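Local coordinates for D-alanyl-D-alanine carboxypeptidase (Penicillin binding protein) family protein (Francisella tularensis subsp. tularensis, PDB 6OSU) that probably removes the C-terminal D-alanine from peptidoglycan precursors, as a serine-type carboxypeptidase of the penicillin-binding protein family, at residues 279-291 / 303-317. Numbering follows the deposited sequence.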
loop_
_atom_site.group_PDB
_atom_site.type_symbol
_atom_site.label_atom_id
_atom_site.label_comp_id
_atom_site.label_asym_id
_atom_site.label_seq_id
_atom_site.Cartn_x
_atom_site.Cartn_y
_atom_site.Cartn_z
ATOM N N THR A 279 -4.291 1.143 -11.139
ATOM C CA THR A 279 -5.379 0.363 -11.705
ATOM C C THR A 279 -4.829 -0.580 -12.764
ATOM O O THR A 279 -3.674 -0.478 -13.181
ATOM C CB THR A 279 -6.454 1.272 -12.317
ATOM O OG1 THR A 279 -5.853 2.123 -13.299
ATOM C CG2 THR A 279 -7.102 2.127 -11.249
ATOM N N GLY A 280 -5.684 -1.499 -13.196
ATOM C CA GLY A 280 -5.363 -2.419 -14.268
ATOM C C GLY A 280 -6.593 -3.155 -14.757
ATOM O O GLY A 280 -7.526 -3.392 -13.982
ATOM N N HIS A 281 -6.620 -3.517 -16.036
ATOM C CA HIS A 281 -7.761 -4.246 -16.577
ATOM C C HIS A 281 -7.333 -5.072 -17.776
ATOM O O HIS A 281 -6.857 -4.525 -18.774
ATOM C CB HIS A 281 -8.887 -3.296 -16.973
ATOM C CG HIS A 281 -9.937 -3.937 -17.821
ATOM N ND1 HIS A 281 -10.824 -4.866 -17.324
ATOM C CD2 HIS A 281 -10.230 -3.801 -19.134
ATOM C CE1 HIS A 281 -11.627 -5.268 -18.293
ATOM N NE2 HIS A 281 -11.287 -4.635 -19.402
ATOM N N THR A 282 -7.512 -6.385 -17.672
ATOM C CA THR A 282 -7.538 -7.286 -18.812
ATOM C C THR A 282 -8.780 -8.156 -18.682
ATOM O O THR A 282 -9.434 -8.184 -17.636
ATOM C CB THR A 282 -6.279 -8.163 -18.894
ATOM O OG1 THR A 282 -6.280 -9.115 -17.821
ATOM C CG2 THR A 282 -5.014 -7.316 -18.818
ATOM N N ASP A 283 -9.116 -8.868 -19.759
ATOM C CA ASP A 283 -10.261 -9.770 -19.694
ATOM C C ASP A 283 -10.028 -10.897 -18.695
ATOM O O ASP A 283 -10.974 -11.359 -18.047
ATOM C CB ASP A 283 -10.569 -10.337 -21.080
ATOM C CG ASP A 283 -11.168 -9.303 -22.009
ATOM O OD1 ASP A 283 -11.428 -8.170 -21.549
ATOM O OD2 ASP A 283 -11.379 -9.620 -23.199
ATOM N N ALA A 284 -8.779 -11.346 -18.549
ATOM C CA ALA A 284 -8.484 -12.432 -17.622
ATOM C C ALA A 284 -8.438 -11.954 -16.179
ATOM O O ALA A 284 -8.733 -12.731 -15.265
ATOM C CB ALA A 284 -7.158 -13.098 -17.992
ATOM N N ALA A 285 -8.077 -10.692 -15.954
ATOM C CA ALA A 285 -7.910 -10.169 -14.608
ATOM C C ALA A 285 -9.113 -9.389 -14.102
ATOM O O ALA A 285 -9.253 -9.223 -12.884
ATOM C CB ALA A 285 -6.676 -9.263 -14.539
ATOM N N GLY A 286 -9.979 -8.911 -14.995
ATOM C CA GLY A 286 -11.030 -8.005 -14.587
ATOM C C GLY A 286 -10.461 -6.638 -14.239
ATOM O O GLY A 286 -9.301 -6.320 -14.507
ATOM N N TYR A 287 -11.312 -5.817 -13.631
ATOM C CA TYR A 287 -10.913 -4.492 -13.176
ATOM C C TYR A 287 -10.292 -4.615 -11.792
ATOM O O TYR A 287 -10.939 -5.103 -10.860
ATOM C CB TYR A 287 -12.107 -3.543 -13.148
ATOM C CG TYR A 287 -12.638 -3.199 -14.516
ATOM C CD1 TYR A 287 -12.148 -2.106 -15.215
ATOM C CD2 TYR A 287 -13.627 -3.971 -15.116
ATOM C CE1 TYR A 287 -12.628 -1.787 -16.472
ATOM C CE2 TYR A 287 -14.115 -3.659 -16.375
ATOM C CZ TYR A 287 -13.611 -2.566 -17.048
ATOM O OH TYR A 287 -14.091 -2.249 -18.298
ATOM N N CYS A 288 -9.046 -4.171 -11.656
ATOM C CA CYS A 288 -8.294 -4.313 -10.419
ATOM C C CYS A 288 -7.809 -2.955 -9.939
ATOM O O CYS A 288 -7.594 -2.037 -10.734
ATOM C CB CYS A 288 -7.096 -5.244 -10.600
ATOM S SG CYS A 288 -7.523 -6.834 -11.315
ATOM N N LEU A 289 -7.626 -2.840 -8.626
ATOM C CA LEU A 289 -7.134 -1.607 -8.031
ATOM C C LEU A 289 -6.312 -1.931 -6.795
ATOM O O LEU A 289 -6.783 -2.635 -5.894
ATOM C CB LEU A 289 -8.291 -0.668 -7.669
ATOM C CG LEU A 289 -7.947 0.634 -6.939
ATOM C CD1 LEU A 289 -6.910 1.442 -7.710
ATOM C CD2 LEU A 289 -9.206 1.458 -6.704
ATOM N N VAL A 290 -5.077 -1.441 -6.773
ATOM C CA VAL A 290 -4.297 -1.313 -5.551
ATOM C C VAL A 290 -4.436 0.132 -5.102
ATOM O O VAL A 290 -4.077 1.054 -5.843
ATOM C CB VAL A 290 -2.825 -1.696 -5.769
ATOM C CG1 VAL A 290 -2.014 -1.446 -4.505
ATOM C CG2 VAL A 290 -2.708 -3.155 -6.213
ATOM N N SER A 291 -4.991 0.341 -3.913
ATOM C CA SER A 291 -5.257 1.685 -3.424
ATOM C C SER A 291 -4.769 1.820 -1.990
ATOM O O SER A 291 -4.649 0.837 -1.253
ATOM C CB SER A 291 -6.748 2.025 -3.503
ATOM O OG SER A 291 -7.499 1.177 -2.651
ATOM N N VAL A 303 -6.303 -3.970 -1.907
ATOM C CA VAL A 303 -6.211 -4.538 -3.244
ATOM C C VAL A 303 -7.537 -5.213 -3.550
ATOM O O VAL A 303 -8.028 -6.013 -2.746
ATOM C CB VAL A 303 -5.051 -5.541 -3.362
ATOM C CG1 VAL A 303 -4.991 -6.100 -4.768
ATOM C CG2 VAL A 303 -3.735 -4.879 -2.986
ATOM N N VAL A 304 -8.126 -4.874 -4.694
ATOM C CA VAL A 304 -9.346 -5.504 -5.180
ATOM C C VAL A 304 -9.059 -6.048 -6.572
ATOM O O VAL A 304 -8.510 -5.334 -7.418
ATOM C CB VAL A 304 -10.531 -4.521 -5.205
ATOM C CG1 VAL A 304 -11.711 -5.139 -5.909
ATOM C CG2 VAL A 304 -10.926 -4.123 -3.795
ATOM N N LEU A 305 -9.419 -7.307 -6.805
ATOM C CA LEU A 305 -9.108 -7.990 -8.051
ATOM C C LEU A 305 -10.369 -8.586 -8.656
ATOM O O LEU A 305 -11.186 -9.187 -7.951
ATOM C CB LEU A 305 -8.073 -9.102 -7.831
ATOM C CG LEU A 305 -6.768 -8.728 -7.120
ATOM C CD1 LEU A 305 -5.957 -9.977 -6.812
ATOM C CD2 LEU A 305 -5.947 -7.737 -7.941
ATOM N N GLY A 306 -10.526 -8.406 -9.965
ATOM C CA GLY A 306 -11.520 -9.150 -10.711
ATOM C C GLY A 306 -12.931 -8.612 -10.700
ATOM O O GLY A 306 -13.860 -9.365 -11.008
ATOM N N THR A 307 -13.135 -7.341 -10.363
ATOM C CA THR A 307 -14.480 -6.787 -10.450
ATOM C C THR A 307 -14.922 -6.700 -11.907
ATOM O O THR A 307 -14.108 -6.651 -12.833
ATOM C CB THR A 307 -14.553 -5.404 -9.806
ATOM O OG1 THR A 307 -13.617 -4.525 -10.447
ATOM C CG2 THR A 307 -14.248 -5.497 -8.322
ATOM N N THR A 308 -16.238 -6.677 -12.104
ATOM C CA THR A 308 -16.826 -6.711 -13.434
ATOM C C THR A 308 -16.999 -5.329 -14.052
ATOM O O THR A 308 -17.507 -5.228 -15.175
ATOM C CB THR A 308 -18.177 -7.429 -13.386
ATOM O OG1 THR A 308 -19.046 -6.758 -12.463
ATOM C CG2 THR A 308 -17.988 -8.870 -12.938
ATOM N N SER A 309 -16.590 -4.269 -13.358
ATOM C CA SER A 309 -16.721 -2.918 -13.882
ATOM C C SER A 309 -15.780 -2.004 -13.116
ATOM O O SER A 309 -15.438 -2.273 -11.962
ATOM C CB SER A 309 -18.158 -2.405 -13.766
ATOM O OG SER A 309 -18.443 -2.045 -12.427
ATOM N N SER A 310 -15.369 -0.916 -13.772
ATOM C CA SER A 310 -14.541 0.074 -13.090
ATOM C C SER A 310 -15.312 0.746 -11.963
ATOM O O SER A 310 -14.743 1.054 -10.909
ATOM C CB SER A 310 -14.025 1.110 -14.089
ATOM O OG SER A 310 -15.075 1.616 -14.891
ATOM N N ALA A 311 -16.614 0.965 -12.160
ATOM C CA ALA A 311 -17.430 1.581 -11.120
ATOM C C ALA A 311 -17.490 0.705 -9.876
ATOM O O ALA A 311 -17.427 1.210 -8.749
ATOM C CB ALA A 311 -18.837 1.858 -11.654
ATOM N N LYS A 312 -17.609 -0.612 -10.058
ATOM C CA LYS A 312 -17.569 -1.518 -8.914
ATOM C C LYS A 312 -16.171 -1.585 -8.314
ATOM O O LYS A 312 -16.021 -1.662 -7.090
ATOM C CB LYS A 312 -18.039 -2.910 -9.326
ATOM C CG LYS A 312 -19.544 -3.098 -9.319
ATOM C CD LYS A 312 -19.890 -4.459 -9.891
ATOM C CE LYS A 312 -21.121 -5.053 -9.236
ATOM N NZ LYS A 312 -21.300 -6.475 -9.644
ATOM N N ARG A 313 -15.140 -1.565 -9.163
ATOM C CA ARG A 313 -13.763 -1.521 -8.678
ATOM C C ARG A 313 -13.543 -0.342 -7.741
ATOM O O ARG A 313 -12.910 -0.481 -6.687
ATOM C CB ARG A 313 -12.807 -1.444 -9.869
ATOM C CG ARG A 313 -11.361 -1.142 -9.518
ATOM C CD ARG A 313 -10.626 -0.577 -10.727
ATOM N NE ARG A 313 -11.072 0.780 -11.030
ATOM C CZ ARG A 313 -10.866 1.399 -12.187
ATOM N NH1 ARG A 313 -10.226 0.781 -13.169
ATOM N NH2 ARG A 313 -11.311 2.637 -12.366
ATOM N N ASP A 314 -14.062 0.831 -8.109
ATOM C CA ASP A 314 -13.926 2.008 -7.262
ATOM C C ASP A 314 -14.888 1.964 -6.082
ATOM O O ASP A 314 -14.528 2.364 -4.969
ATOM C CB ASP A 314 -14.150 3.270 -8.092
ATOM C CG ASP A 314 -13.128 3.422 -9.201
ATOM O OD1 ASP A 314 -11.978 2.967 -9.010
ATOM O OD2 ASP A 314 -13.470 3.990 -10.261
ATOM N N SER A 315 -16.108 1.475 -6.306
ATOM C CA SER A 315 -17.084 1.375 -5.225
ATOM C C SER A 315 -16.605 0.424 -4.136
ATOM O O SER A 315 -16.634 0.757 -2.945
ATOM C CB SER A 315 -18.434 0.923 -5.787
ATOM O OG SER A 315 -19.334 0.565 -4.753
ATOM N N GLU A 316 -16.141 -0.765 -4.527
ATOM C CA GLU A 316 -15.794 -1.782 -3.541
ATOM C C GLU A 316 -14.483 -1.463 -2.831
ATOM O O GLU A 316 -14.321 -1.804 -1.652
ATOM C CB GLU A 316 -15.741 -3.152 -4.213
ATOM C CG GLU A 316 -17.085 -3.581 -4.791
ATOM C CD GLU A 316 -17.009 -4.876 -5.572
ATOM O OE1 GLU A 316 -16.258 -5.780 -5.157
ATOM O OE2 GLU A 316 -17.694 -4.983 -6.612
ATOM N N SER A 317 -13.543 -0.807 -3.516
ATOM C CA SER A 317 -12.317 -0.385 -2.845
ATOM C C SER A 317 -12.602 0.690 -1.805
ATOM O O SER A 317 -12.042 0.657 -0.702
ATOM C CB SER A 317 -11.295 0.118 -3.863
ATOM O OG SER A 317 -10.822 -0.938 -4.677
HETATM O O HOH W 1 -8.282 -1.363 -4.001
#
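Tyr287 and Thr307 form the bulged end of the antiparallel hairpin 288-295/298-307, in the five-stranded sheet of the penicillin-binding protein/serine beta-lactamase-like fold. Helix 310-327 follows and covers the face that carries Leu289 and Val304. Tyr287 N donates almost straight to Thr307 O (3.0 Å). Tyr287 O is gripped twice in return, by Thr307 OG1 at 2.8 Å and by Thr307 N, which come from opposite faces of the carbonyl plane. Thr307 OG1 sits between its own backbone N and carbonyl carbon (chi1 58°), which turns it to this oxygen. Beyond the beta bulge, Leu289 and Val304 make a regular hydrogen-bonded pair. On the other face, the CG2 methyls of Val290 and Val303 meet under helix 176-189.

The Tyr287 ring lies flat against the helix start. Ser310 N stands 3.5 Å above the ring centre, and His281 ND1 covers the opposite face. Arg313 lays its CG against Leu289 CB (3.6 Å). Its chain bends at chi3 (71°), and the guanidinium lies between Thr279 CG2 and Ser310 CB. Its NE makes a salt bridge to Asp314 OD1. Thr279 follows Lys278, a predicted substrate-binding residue, in what is probably the KTG motif, so Arg313 rests against the strand of that motif. Further along, one water donates to both Leu289 O and Ser317 OG, at 2.7 Å each, and also bonds Ser291 OG.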